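Local coordinates for protein sialyltransferase 0160 (PDB 4R84) that transfers sialic acid from its CMP-activated donor to galactose-bearing acceptors, probably in alpha-2,6 linkage, as a GT-B-type glycosyltransferase, at residues P357-T362 / T445-A450; D401-G406 / D423-P428; D440-T445 / F455-D460; V462-F467 / D498-A503. One frame throughout, in Å; residues are numbered along the deposited sequence. Where two conformers were deposited one is given.

Interaction 1: residues P357-T362 / T445-A450; sequences PNFIFT and TVAGIA. With CA (calcium ion), chain F; CSF (cytidine-5'-monophosphate-3-fluoro-N-acetyl-neuraminic acid), chain E.
Phe359 reaches across to Thr445 and Ala447 on one face of a parallel strand pair. With CG anti to the backbone N (chi1 157°), the ring swings over the neighbouring strand and turns its edge to Ala447, Phe359 CE1 lying 3.6 Å from Ala447 CB, while CD1 meets Thr445 CG2 obliquely. Thr445 thus gives its methyl to the ring. Phe361 follows on the same face, its CE1 3.6 Å from Gly448 CA. On the face of Ile360 and Val446, Thr362 CG2 approaches Val446 CG1 at 3.7 Å, the two side chains crossing at about a right angle; Thr362 OG1 is bonded to Tyr454 OH. The ladder beneath is regular. Ala447 N donates to Ile360 O at 3.1 Å with 165° at the hydrogen, and Thr362 N takes Ala447 O at 2.9 Å. The chain then turns at Gly448, whose phi of 143° suits glycine, yet Ile449 N still finds Thr362 O at 3.1 Å.

The two ends of the pair reach bound groups. Asn358 OD1 binds the calcium ion at 2.4 Å, beside Asp401 and the backbone oxygens of Tyr351, Ser354 and Leu356. At the far end Ala450 O accepts from O9A of the donor analogue at 2.7 Å and also from O8A, so one carbonyl accepts from two hydroxyls of the glycerol tail. Strands lying side by side with the ligand at their C-terminal ends are typical of a Rossmann-like domain, here the nucleotide-sugar-binding half of a GT-B enzyme.

Interaction 2: residues D401-G406 / D423-P428; sequences DLFFKG and DMINIP. With CA (calcium ion), chain F; CSF (cytidine-5'-monophosphate-3-fluoro-N-acetyl-neuraminic acid), chain E.
Lys405 runs past Ile427 and Pro428 to the cytosine of the donor analogue. Its CD lies 3.4 Å from Ile427 O, and bends at chi2 (46°) and chi4 (70°) curl the chain so that NZ reaches O2 of the base at 2.8 Å. The same NZ donates to Gly406 O at 2.9 Å and to Ala429 O, so several oxygens fix the ammonium group. Lys405 O in turn accepts from the base N4 at 2.9 Å, giving the cytosine two grips from one residue.

Behind this shell stands the strand pair. Ile427 N donates to Phe404 O with 166° at the hydrogen, and a water takes Gly406 N while donating to Asn426 OD1 and Ile427 O. On the face of Phe404 and Asn426, Met424 CE meets Phe404 CB at 3.6 Å, with the sulfur 5.5 Å from the ring centroid in an oblique Met-aromatic contact. On the other face Phe403 and Ile425 lie side by side, Phe403 CD2 lying 3.7 Å from Ile425 CB. At the strand's start Asp401 OD2 binds the calcium ion at 2.4 Å. With helix 412-419 between them, the strands form a beta-alpha-beta unit of the Rossmann-like fold.

Interaction 3: residues D440-T445 / F455-D460; sequences DMLPDT and FTIPAD
Leu442 has CG anti to its carbonyl carbon (chi1 -73°) and an extended second torsion (chi2 171°), which together carry CD1 straight out towards Pro458. The methyl comes up against the proline's delta carbon, Leu442 CD1 lying 3.6 Å from Pro458 CD. On the same loop Ile457 CG2 is 4.4 Å from Leu442 CD1, a looser touch, and Thr456 O stands 4.3 Å from Leu442 CD1. Leu442 CD1 makes the apolar contacts between the loops, and Leu442 contributes 62 of the 138 Å² buried in all. The backbones stay well apart, the nearest CA pair, Leu442 and Ile457, being 7.9 Å distant.

The polar link is indirect. A water lies 2.7 Å from Thr445 OG1 and, for one of the two conformers of Asp460, donates to Asp460 O at 2.9 Å, bridging the loops where Asp444 O and Asp460 O themselves are 4.4 Å apart. The OG1 has a second partner in Asn463 ND2, so the hydroxyl joins the loop contact to the strand beyond. Asp444 faces the other way and uses OD2 to accept from Asn358 N, which places its side chain about 6 Å from the calcium ion without making it a ligand.

Topologically, this is loop-to-loop packing: one loop leads into strand 445-447 and the other leads out towards strand 462-468. Leu442 also packs on Leu436 and Met437, so the contact lies against helix 434-438, while Met441 O accepts from Tyr351 OH of helix 344-353 and Pro443 rests on Asn358 and Ile360 of strand 358-362.

Interaction 4: residues V462-F467 / D498-A503; sequences VNFIVF and DVLFWA
Phe467 N donates to Leu500 O at 2.7 Å, nearly straight at the hydrogen (178°) although the donor is tilted 30° from the carbonyl plane. Ile465 N takes Asp498 O at 2.9 Å, and further bonds from Leu500 N to Ile465 O and from Trp502 N to Phe467 O complete a parallel beta ladder. These strands, joined through helices 476-481 and 483-490, form the last beta-alpha-beta crossover of the chain.

Asp498 OD1 stands close to Asn463 O, two acceptors without a bond between them; the carboxylate is held instead by its own loop, with OD2 accepting from Lys495 N. The side chains then part onto two faces. Phe464 takes the rarer first torsion, CG between N and the carbonyl carbon (chi1 62°), which turns the ring towards Leu500, Phe464 CD1 lying 3.7 Å from Leu500 CD1. Next to it Val466 CG1 touches Trp502 CE3 at 3.6 Å, approaching the indole obliquely, and helix 373-388 covers Phe464 and Trp502.

On the opposite face Phe467 and Val499 pack beneath helix 483-490. The Phe467 ring turns its edge to the very carbonyl that its own N binds, Leu500 O lying in the ring plane 3.8 Å from CD1, and the same CD1 is 3.8 Å from Val499 CG1. Further along, Phe501 CD1 comes within 3.3 Å of Phe467 O.

How the interactions relate
Following the chain, strand 358-362 leaves the calcium site and meets 445-450 only after 82 intervening residues, so interaction 1 closes a long loop. Interaction 2 is nested inside it, closing the 16-residue connection through helix 412-419, and its strand 401-405 pairs directly with 358-362 in the four-stranded parallel sheet. Interaction 3 crosses interaction 1: it shares Thr445 and closes the short loop around strand 445-447. Interaction 4 comes in series after the others, closing the chain at its C terminus and adding a two-stranded parallel sheet. It joins interaction 1 where Gly448 O and Ala450 N probably bond Val466. Interactions 1 and 2 both reach the calcium ion and the donor analogue.

Interaction 1: residues P357-T362 / T445-A450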
# COMPACT_ATOMS: atom_id res chain seq x y z
N PRO A 357 26.15 1.76 -17.90
CA PRO A 357 24.91 1.32 -17.26
C PRO A 357 25.16 1.04 -15.80
O PRO A 357 26.31 0.86 -15.37
CB PRO A 357 24.54 0.04 -18.02
CG PRO A 357 25.85 -0.45 -18.60
CD PRO A 357 26.63 0.79 -18.92
N ASN A 358 24.08 1.01 -15.02
CA ASN A 358 24.19 1.01 -13.57
C ASN A 358 23.80 -0.32 -12.92
O ASN A 358 22.79 -0.93 -13.27
CB ASN A 358 23.33 2.17 -13.04
CG ASN A 358 23.71 3.49 -13.70
OD1 ASN A 358 24.88 3.89 -13.65
ND2 ASN A 358 22.76 4.14 -14.38
N PHE A 359 24.64 -0.75 -11.98
CA PHE A 359 24.47 -2.00 -11.26
C PHE A 359 24.34 -1.73 -9.78
O PHE A 359 25.19 -1.07 -9.21
CB PHE A 359 25.67 -2.94 -11.53
CG PHE A 359 25.92 -4.00 -10.47
CD1 PHE A 359 24.94 -4.94 -10.13
CD2 PHE A 359 27.16 -4.10 -9.85
CE1 PHE A 359 25.20 -5.94 -9.18
CE2 PHE A 359 27.43 -5.10 -8.90
CZ PHE A 359 26.44 -6.02 -8.56
N ILE A 360 23.26 -2.21 -9.17
CA ILE A 360 23.15 -2.17 -7.72
C ILE A 360 23.40 -3.54 -7.12
O ILE A 360 22.70 -4.50 -7.45
CB ILE A 360 21.76 -1.70 -7.25
CG1 ILE A 360 21.52 -0.26 -7.66
CG2 ILE A 360 21.66 -1.85 -5.74
CD1 ILE A 360 20.11 0.23 -7.27
N PHE A 361 24.37 -3.61 -6.22
CA PHE A 361 24.56 -4.79 -5.40
C PHE A 361 23.72 -4.67 -4.13
O PHE A 361 23.84 -3.68 -3.41
CB PHE A 361 26.03 -4.98 -5.03
CG PHE A 361 26.27 -6.12 -4.07
CD1 PHE A 361 26.35 -7.42 -4.53
CD2 PHE A 361 26.41 -5.89 -2.71
CE1 PHE A 361 26.57 -8.47 -3.66
CE2 PHE A 361 26.62 -6.95 -1.82
CZ PHE A 361 26.70 -8.24 -2.31
N THR A 362 22.91 -5.69 -3.85
CA THR A 362 22.10 -5.65 -2.63
C THR A 362 22.79 -6.43 -1.51
O THR A 362 22.95 -7.65 -1.58
CB THR A 362 20.71 -6.25 -2.87
OG1 THR A 362 20.83 -7.60 -3.30
CG2 THR A 362 19.97 -5.46 -3.95
N THR A 445 20.77 -3.15 -13.82
CA THR A 445 20.84 -4.51 -13.34
C THR A 445 21.01 -4.52 -11.82
O THR A 445 21.61 -3.62 -11.24
CB THR A 445 21.99 -5.31 -14.02
OG1 THR A 445 21.72 -6.71 -13.93
CG2 THR A 445 23.36 -5.02 -13.38
N VAL A 446 20.44 -5.55 -11.21
CA VAL A 446 20.47 -5.74 -9.76
C VAL A 446 20.94 -7.13 -9.44
O VAL A 446 20.43 -8.10 -10.00
CB VAL A 446 19.09 -5.53 -9.13
CG1 VAL A 446 19.18 -5.63 -7.59
CG2 VAL A 446 18.50 -4.20 -9.56
N ALA A 447 21.88 -7.26 -8.51
CA ALA A 447 22.32 -8.58 -8.10
C ALA A 447 22.81 -8.54 -6.67
O ALA A 447 23.11 -7.47 -6.15
CB ALA A 447 23.44 -9.10 -9.01
N GLY A 448 22.90 -9.70 -6.05
CA GLY A 448 23.39 -9.75 -4.69
C GLY A 448 22.69 -10.79 -3.84
O GLY A 448 22.21 -11.79 -4.34
N ILE A 449 22.63 -10.53 -2.54
CA ILE A 449 22.13 -11.54 -1.63
C ILE A 449 20.61 -11.57 -1.67
O ILE A 449 19.98 -10.52 -1.71
CB ILE A 449 22.61 -11.26 -0.18
CG1 ILE A 449 24.12 -10.96 -0.16
CG2 ILE A 449 22.22 -12.40 0.74
CD1 ILE A 449 25.02 -12.05 -0.76
N ALA A 450 20.04 -12.78 -1.67
CA ALA A 450 18.59 -12.97 -1.69
C ALA A 450 17.89 -12.12 -0.66
O ALA A 450 18.39 -11.92 0.44
CB ALA A 450 18.24 -14.42 -1.48
CA CA F . 26.10 5.40 -15.13
C5A CSF E . 14.57 -13.33 6.39
C4A CSF E . 13.55 -12.28 6.81
C2A CSF E . 15.30 -10.50 6.40
O6A CSF E . 16.16 -11.56 5.98
C6A CSF E . 15.52 -12.69 5.39
C3A CSF E . 14.24 -11.04 7.38
O4A CSF E . 12.67 -12.86 7.79
N5A CSF E . 13.90 -14.45 5.78
C7A CSF E . 16.60 -13.68 5.00
C8A CSF E . 17.55 -13.05 3.99
C9A CSF E . 18.51 -14.10 3.45
O9A CSF E . 19.34 -13.46 2.48
O8A CSF E . 16.76 -12.55 2.91
O7A CSF E . 17.35 -14.03 6.16
C1A CSF E . 16.13 -9.44 7.09
OBA CSF E . 15.58 -8.37 7.44
OAA CSF E . 17.34 -9.65 7.32
O1A CSF E . 14.59 -9.88 5.32
O2A CSF E . 14.11 -9.78 2.88
N1 CSF E . 16.53 -4.39 2.40
C2 CSF E . 17.07 -3.32 1.67
N3 CSF E . 18.29 -3.45 1.09
C4 CSF E . 18.96 -4.62 1.21
C5 CSF E . 18.43 -5.68 1.95
C6 CSF E . 17.19 -5.54 2.55
C3' CSF E . 13.60 -5.74 2.41
C2' CSF E . 14.07 -4.35 2.09
C1' CSF E . 15.22 -4.18 3.05
O4' CSF E . 15.04 -5.12 4.11
C4' CSF E . 13.80 -5.80 3.91
PA CSF E . 15.16 -9.40 3.89
O5' CSF E . 15.08 -7.81 3.91
C5' CSF E . 13.91 -7.21 4.45
O3' CSF E . 12.25 -5.95 2.01
O2' CSF E . 13.07 -3.39 2.47
N4 CSF E . 20.18 -4.75 0.64
O2 CSF E . 16.42 -2.25 1.57
O3A CSF E . 16.61 -9.76 3.67
C10 CSF E . 14.09 -15.71 6.16
O10 CSF E . 14.78 -16.02 7.12
C11 CSF E . 13.41 -16.75 5.31
F3A CSF E . 14.86 -11.34 8.57
O HOH W 1 24.36 5.58 -16.68
O HOH W 2 27.04 6.54 -13.00

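Interaction 2: residues D401-G406 / D423-P428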
# COMPACT_ATOMS: atom_id res chain seq x y z
N ASP A 401 28.71 0.75 -13.90
CA ASP A 401 29.00 1.57 -12.73
C ASP A 401 28.44 0.89 -11.49
O ASP A 401 27.29 0.42 -11.50
CB ASP A 401 28.41 2.97 -12.87
CG ASP A 401 29.02 3.75 -14.00
OD1 ASP A 401 30.25 3.61 -14.23
OD2 ASP A 401 28.28 4.52 -14.64
N LEU A 402 29.23 0.85 -10.42
CA LEU A 402 28.85 0.15 -9.19
C LEU A 402 28.13 1.05 -8.19
O LEU A 402 28.57 2.17 -7.89
CB LEU A 402 30.05 -0.51 -8.50
CG LEU A 402 30.70 -1.78 -9.09
CD1 LEU A 402 30.93 -1.74 -10.59
CD2 LEU A 402 31.99 -2.07 -8.34
N PHE A 403 27.01 0.54 -7.71
CA PHE A 403 26.21 1.15 -6.66
C PHE A 403 25.97 0.10 -5.58
O PHE A 403 25.86 -1.10 -5.88
CB PHE A 403 24.87 1.65 -7.21
CG PHE A 403 25.00 2.84 -8.12
CD1 PHE A 403 25.41 2.68 -9.44
CD2 PHE A 403 24.69 4.11 -7.66
CE1 PHE A 403 25.52 3.78 -10.28
CE2 PHE A 403 24.80 5.21 -8.50
CZ PHE A 403 25.22 5.05 -9.80
N PHE A 404 25.88 0.54 -4.34
CA PHE A 404 25.69 -0.36 -3.22
C PHE A 404 24.42 -0.02 -2.48
O PHE A 404 24.24 1.11 -2.04
CB PHE A 404 26.89 -0.28 -2.27
CG PHE A 404 26.76 -1.13 -1.03
CD1 PHE A 404 26.52 -2.49 -1.13
CD2 PHE A 404 26.95 -0.58 0.24
CE1 PHE A 404 26.42 -3.28 0.01
CE2 PHE A 404 26.86 -1.36 1.38
CZ PHE A 404 26.59 -2.72 1.28
N LYS A 405 23.52 -1.00 -2.33
CA LYS A 405 22.38 -0.80 -1.43
C LYS A 405 22.54 -1.77 -0.28
O LYS A 405 22.22 -2.96 -0.39
CB LYS A 405 21.04 -1.00 -2.15
CG LYS A 405 19.82 -0.87 -1.22
CD LYS A 405 19.98 0.35 -0.34
CE LYS A 405 18.78 0.57 0.57
NZ LYS A 405 18.57 -0.40 1.68
N GLY A 406 23.08 -1.25 0.82
CA GLY A 406 23.31 -2.08 1.98
C GLY A 406 22.02 -2.43 2.69
O GLY A 406 21.00 -1.73 2.56
N ASP A 423 35.22 3.44 -6.08
CA ASP A 423 34.35 4.21 -6.96
C ASP A 423 32.89 3.77 -6.88
O ASP A 423 32.07 4.18 -7.70
CB ASP A 423 34.82 4.07 -8.41
CG ASP A 423 36.12 4.81 -8.67
OD1 ASP A 423 36.41 5.82 -7.99
OD2 ASP A 423 36.87 4.36 -9.57
N MET A 424 32.56 2.98 -5.86
CA MET A 424 31.19 2.51 -5.69
C MET A 424 30.38 3.58 -4.98
O MET A 424 30.85 4.19 -4.02
CB MET A 424 31.16 1.18 -4.93
CG MET A 424 29.76 0.52 -4.89
SD MET A 424 29.80 -1.19 -4.28
CE MET A 424 30.41 -0.97 -2.63
N ILE A 425 29.20 3.87 -5.51
CA ILE A 425 28.35 4.91 -4.93
C ILE A 425 27.33 4.30 -3.97
O ILE A 425 26.67 3.32 -4.31
CB ILE A 425 27.64 5.72 -6.03
CG1 ILE A 425 28.69 6.54 -6.79
CG2 ILE A 425 26.59 6.66 -5.39
CD1 ILE A 425 28.23 7.13 -8.12
N ASN A 426 27.20 4.89 -2.78
CA ASN A 426 26.28 4.39 -1.76
C ASN A 426 24.84 4.88 -1.93
O ASN A 426 24.62 6.05 -2.20
CB ASN A 426 26.79 4.79 -0.37
CG ASN A 426 26.06 4.08 0.75
OD1 ASN A 426 26.17 2.86 0.89
ND2 ASN A 426 25.35 4.83 1.59
N ILE A 427 23.88 3.96 -1.80
CA ILE A 427 22.47 4.33 -1.66
C ILE A 427 22.09 4.06 -0.22
O ILE A 427 22.17 2.93 0.24
CB ILE A 427 21.56 3.54 -2.64
CG1 ILE A 427 22.07 3.70 -4.07
CG2 ILE A 427 20.08 3.96 -2.50
CD1 ILE A 427 21.36 2.81 -5.07
N PRO A 428 21.69 5.12 0.52
CA PRO A 428 21.52 5.03 1.97
C PRO A 428 20.76 3.78 2.41
O PRO A 428 19.65 3.53 1.94
CB PRO A 428 20.73 6.30 2.31
CG PRO A 428 21.15 7.29 1.27
CD PRO A 428 21.38 6.46 -0.00
CA CA F . 26.10 5.40 -15.13
C5A CSF E . 14.57 -13.33 6.39
C4A CSF E . 13.55 -12.28 6.81
C2A CSF E . 15.30 -10.50 6.40
O6A CSF E . 16.16 -11.56 5.98
C6A CSF E . 15.52 -12.69 5.39
C3A CSF E . 14.24 -11.04 7.38
O4A CSF E . 12.67 -12.86 7.79
N5A CSF E . 13.90 -14.45 5.78
C7A CSF E . 16.60 -13.68 5.00
C8A CSF E . 17.55 -13.05 3.99
C9A CSF E . 18.51 -14.10 3.45
O9A CSF E . 19.34 -13.46 2.48
O8A CSF E . 16.76 -12.55 2.91
O7A CSF E . 17.35 -14.03 6.16
C1A CSF E . 16.13 -9.44 7.09
OBA CSF E . 15.58 -8.37 7.44
OAA CSF E . 17.34 -9.65 7.32
O1A CSF E . 14.59 -9.88 5.32
O2A CSF E . 14.11 -9.78 2.88
N1 CSF E . 16.53 -4.39 2.40
C2 CSF E . 17.07 -3.32 1.67
N3 CSF E . 18.29 -3.45 1.09
C4 CSF E . 18.96 -4.62 1.21
C5 CSF E . 18.43 -5.68 1.95
C6 CSF E . 17.19 -5.54 2.55
C3' CSF E . 13.60 -5.74 2.41
C2' CSF E . 14.07 -4.35 2.09
C1' CSF E . 15.22 -4.18 3.05
O4' CSF E . 15.04 -5.12 4.11
C4' CSF E . 13.80 -5.80 3.91
PA CSF E . 15.16 -9.40 3.89
O5' CSF E . 15.08 -7.81 3.91
C5' CSF E . 13.91 -7.21 4.45
O3' CSF E . 12.25 -5.95 2.01
O2' CSF E . 13.07 -3.39 2.47
N4 CSF E . 20.18 -4.75 0.64
O2 CSF E . 16.42 -2.25 1.57
O3A CSF E . 16.61 -9.76 3.67
C10 CSF E . 14.09 -15.71 6.16
O10 CSF E . 14.78 -16.02 7.12
C11 CSF E . 13.41 -16.75 5.31
F3A CSF E . 14.86 -11.34 8.57
O HOH W 3 29.81 4.13 -9.43
O HOH W 4 23.84 1.30 1.51
O HOH W 1 24.36 5.58 -16.68
O HOH W 2 27.04 6.54 -13.00

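Interaction 3: residues D440-T445 / F455-D460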
# COMPACT_ATOMS: atom_id res chain seq x y z
N ASP A 440 10.25 4.39 -9.91
CA ASP A 440 10.81 4.14 -11.24
C ASP A 440 12.30 4.44 -11.26
O ASP A 440 12.81 5.01 -12.23
CB ASP A 440 10.08 4.96 -12.30
CG ASP A 440 10.27 4.41 -13.71
OD1 ASP A 440 10.69 3.23 -13.83
OD2 ASP A 440 9.99 5.14 -14.68
N MET A 441 13.00 4.05 -10.20
CA MET A 441 14.43 4.35 -10.09
C MET A 441 15.28 3.07 -10.02
O MET A 441 16.40 3.08 -9.50
CB MET A 441 14.70 5.22 -8.86
CG MET A 441 14.31 6.69 -9.04
SD MET A 441 15.26 7.47 -10.37
CE MET A 441 16.89 7.49 -9.61
N LEU A 442 14.75 1.98 -10.55
CA LEU A 442 15.57 0.78 -10.65
C LEU A 442 16.71 1.01 -11.63
O LEU A 442 16.56 1.75 -12.61
CB LEU A 442 14.74 -0.42 -11.09
CG LEU A 442 13.81 -0.96 -9.99
CD1 LEU A 442 12.89 -1.99 -10.57
CD2 LEU A 442 14.61 -1.55 -8.83
N PRO A 443 17.86 0.37 -11.37
CA PRO A 443 19.01 0.53 -12.26
C PRO A 443 18.91 -0.39 -13.46
O PRO A 443 17.85 -0.96 -13.70
CB PRO A 443 20.18 0.12 -11.37
CG PRO A 443 19.59 -1.02 -10.57
CD PRO A 443 18.17 -0.51 -10.24
N ASP A 444 20.00 -0.52 -14.21
CA ASP A 444 20.01 -1.42 -15.35
C ASP A 444 20.07 -2.88 -14.92
O ASP A 444 19.48 -3.75 -15.55
CB ASP A 444 21.17 -1.07 -16.27
CG ASP A 444 21.03 0.30 -16.87
OD1 ASP A 444 20.22 0.43 -17.81
OD2 ASP A 444 21.70 1.25 -16.41
N THR A 445 20.77 -3.15 -13.82
CA THR A 445 20.84 -4.51 -13.34
C THR A 445 21.01 -4.52 -11.82
O THR A 445 21.61 -3.62 -11.24
CB THR A 445 21.99 -5.31 -14.02
OG1 THR A 445 21.72 -6.71 -13.93
CG2 THR A 445 23.36 -5.02 -13.38
N PHE A 455 11.33 -9.67 -5.43
CA PHE A 455 10.01 -9.99 -5.94
C PHE A 455 9.34 -8.82 -6.65
O PHE A 455 8.31 -8.99 -7.30
CB PHE A 455 9.13 -10.50 -4.81
CG PHE A 455 9.15 -11.98 -4.67
CD1 PHE A 455 10.34 -12.63 -4.35
CD2 PHE A 455 8.03 -12.73 -4.91
CE1 PHE A 455 10.38 -13.99 -4.23
CE2 PHE A 455 8.07 -14.11 -4.79
CZ PHE A 455 9.24 -14.74 -4.46
N THR A 456 9.91 -7.63 -6.56
CA THR A 456 9.33 -6.52 -7.29
C THR A 456 10.35 -5.89 -8.23
O THR A 456 10.33 -4.69 -8.48
CB THR A 456 8.73 -5.47 -6.34
OG1 THR A 456 9.69 -5.12 -5.34
CG2 THR A 456 7.48 -6.02 -5.68
N ILE A 457 11.24 -6.72 -8.75
CA ILE A 457 12.15 -6.29 -9.80
C ILE A 457 11.82 -7.05 -11.08
O ILE A 457 11.74 -8.28 -11.06
CB ILE A 457 13.61 -6.55 -9.44
CG1 ILE A 457 13.97 -5.92 -8.08
CG2 ILE A 457 14.53 -6.03 -10.53
CD1 ILE A 457 15.40 -6.24 -7.65
N PRO A 458 11.63 -6.32 -12.21
CA PRO A 458 11.41 -6.99 -13.50
C PRO A 458 12.53 -7.98 -13.77
O PRO A 458 13.70 -7.70 -13.46
CB PRO A 458 11.44 -5.84 -14.50
CG PRO A 458 11.01 -4.63 -13.70
CD PRO A 458 11.60 -4.85 -12.33
N ALA A 459 12.18 -9.15 -14.30
CA ALA A 459 13.14 -10.22 -14.53
C ALA A 459 14.36 -9.75 -15.32
O ALA A 459 15.49 -10.18 -15.05
CB ALA A 459 12.48 -11.38 -15.25
N ASP A 460 14.14 -8.86 -16.29
CA ASP A 460 15.22 -8.39 -17.15
C ASP A 460 16.28 -7.61 -16.38
O ASP A 460 17.42 -7.46 -16.84
CB ASP A 460 14.66 -7.53 -18.29
CG ASP A 460 13.87 -6.33 -17.79
OD1 ASP A 460 13.79 -6.13 -16.57
OD2 ASP A 460 13.34 -5.58 -18.63
O HOH W 5 20.14 -7.59 -15.95

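Interaction 4: residues V462-F467 / D498-A503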
# COMPACT_ATOMS: atom_id res chain seq x y z
N VAL A 462 17.08 -8.44 -13.11
CA VAL A 462 17.69 -9.30 -12.11
C VAL A 462 18.83 -10.12 -12.70
O VAL A 462 18.60 -10.94 -13.58
CB VAL A 462 16.65 -10.26 -11.48
CG1 VAL A 462 17.32 -11.19 -10.49
CG2 VAL A 462 15.53 -9.47 -10.82
N ASN A 463 20.05 -9.90 -12.22
CA ASN A 463 21.20 -10.59 -12.82
C ASN A 463 21.47 -11.95 -12.19
O ASN A 463 21.42 -12.98 -12.86
CB ASN A 463 22.45 -9.73 -12.72
CG ASN A 463 23.43 -10.00 -13.86
OD1 ASN A 463 24.02 -11.07 -13.93
ND2 ASN A 463 23.60 -9.01 -14.74
N PHE A 464 21.76 -11.96 -10.89
CA PHE A 464 21.88 -13.21 -10.14
C PHE A 464 21.48 -12.95 -8.70
O PHE A 464 21.48 -11.81 -8.24
CB PHE A 464 23.30 -13.80 -10.18
CG PHE A 464 24.36 -12.92 -9.56
CD1 PHE A 464 24.54 -12.88 -8.18
CD2 PHE A 464 25.23 -12.20 -10.36
CE1 PHE A 464 25.52 -12.09 -7.62
CE2 PHE A 464 26.22 -11.42 -9.81
CZ PHE A 464 26.38 -11.37 -8.43
N ILE A 465 21.16 -14.03 -8.00
CA ILE A 465 20.79 -13.96 -6.60
C ILE A 465 21.58 -14.97 -5.78
O ILE A 465 21.68 -16.14 -6.16
CB ILE A 465 19.31 -14.23 -6.41
CG1 ILE A 465 18.51 -13.18 -7.19
CG2 ILE A 465 18.95 -14.14 -4.96
CD1 ILE A 465 17.02 -13.34 -7.04
N VAL A 466 22.15 -14.50 -4.67
CA VAL A 466 22.98 -15.35 -3.83
C VAL A 466 22.25 -15.82 -2.58
O VAL A 466 21.73 -15.00 -1.82
CB VAL A 466 24.24 -14.61 -3.40
CG1 VAL A 466 25.06 -15.49 -2.46
CG2 VAL A 466 25.05 -14.23 -4.64
N PHE A 467 22.19 -17.13 -2.38
CA PHE A 467 21.66 -17.65 -1.13
C PHE A 467 22.80 -18.01 -0.20
O PHE A 467 23.83 -18.50 -0.63
CB PHE A 467 20.77 -18.84 -1.39
CG PHE A 467 19.51 -18.47 -2.07
CD1 PHE A 467 19.49 -18.25 -3.44
CD2 PHE A 467 18.35 -18.27 -1.35
CE1 PHE A 467 18.32 -17.87 -4.07
CE2 PHE A 467 17.19 -17.89 -1.97
CZ PHE A 467 17.17 -17.69 -3.33
N ASP A 498 20.84 -18.54 -12.42
CA ASP A 498 20.94 -17.27 -11.72
C ASP A 498 21.03 -17.49 -10.21
O ASP A 498 21.30 -16.55 -9.47
CB ASP A 498 19.74 -16.37 -12.02
CG ASP A 498 19.59 -16.07 -13.50
OD1 ASP A 498 20.62 -15.80 -14.14
OD2 ASP A 498 18.45 -16.12 -14.02
N VAL A 499 20.77 -18.71 -9.77
CA VAL A 499 20.74 -19.02 -8.35
C VAL A 499 22.10 -19.50 -7.87
O VAL A 499 22.60 -20.57 -8.30
CB VAL A 499 19.67 -20.08 -8.03
CG1 VAL A 499 19.68 -20.41 -6.55
CG2 VAL A 499 18.30 -19.57 -8.44
N LEU A 500 22.72 -18.71 -6.99
CA LEU A 500 24.05 -19.00 -6.49
C LEU A 500 24.04 -19.26 -4.98
O LEU A 500 23.11 -18.87 -4.27
CB LEU A 500 25.02 -17.85 -6.81
CG LEU A 500 25.07 -17.38 -8.26
CD1 LEU A 500 26.10 -16.26 -8.46
CD2 LEU A 500 25.34 -18.54 -9.21
N PHE A 501 25.08 -19.92 -4.50
CA PHE A 501 25.23 -20.17 -3.07
C PHE A 501 26.61 -19.75 -2.56
O PHE A 501 27.62 -20.01 -3.20
CB PHE A 501 24.99 -21.65 -2.75
CG PHE A 501 25.18 -21.99 -1.29
CD1 PHE A 501 24.18 -21.74 -0.37
CD2 PHE A 501 26.36 -22.54 -0.84
CE1 PHE A 501 24.35 -22.03 0.98
CE2 PHE A 501 26.55 -22.84 0.50
CZ PHE A 501 25.54 -22.58 1.41
N TRP A 502 26.62 -19.07 -1.41
CA TRP A 502 27.85 -18.76 -0.66
C TRP A 502 27.65 -19.23 0.78
O TRP A 502 26.66 -18.91 1.42
CB TRP A 502 28.22 -17.26 -0.71
CG TRP A 502 29.31 -16.83 -1.71
CD1 TRP A 502 30.62 -16.59 -1.43
CD2 TRP A 502 29.15 -16.55 -3.11
NE1 TRP A 502 31.30 -16.20 -2.56
CE2 TRP A 502 30.41 -16.16 -3.61
CE3 TRP A 502 28.07 -16.60 -4.00
CZ2 TRP A 502 30.62 -15.83 -4.95
CZ3 TRP A 502 28.28 -16.27 -5.33
CH2 TRP A 502 29.54 -15.89 -5.79
N ALA A 503 28.59 -20.02 1.28
CA ALA A 503 28.46 -20.58 2.63
C ALA A 503 28.55 -19.51 3.71
O ALA A 503 29.28 -18.53 3.58
CB ALA A 503 29.53 -21.65 2.87
OXT ALA A 503 27.88 -19.60 4.74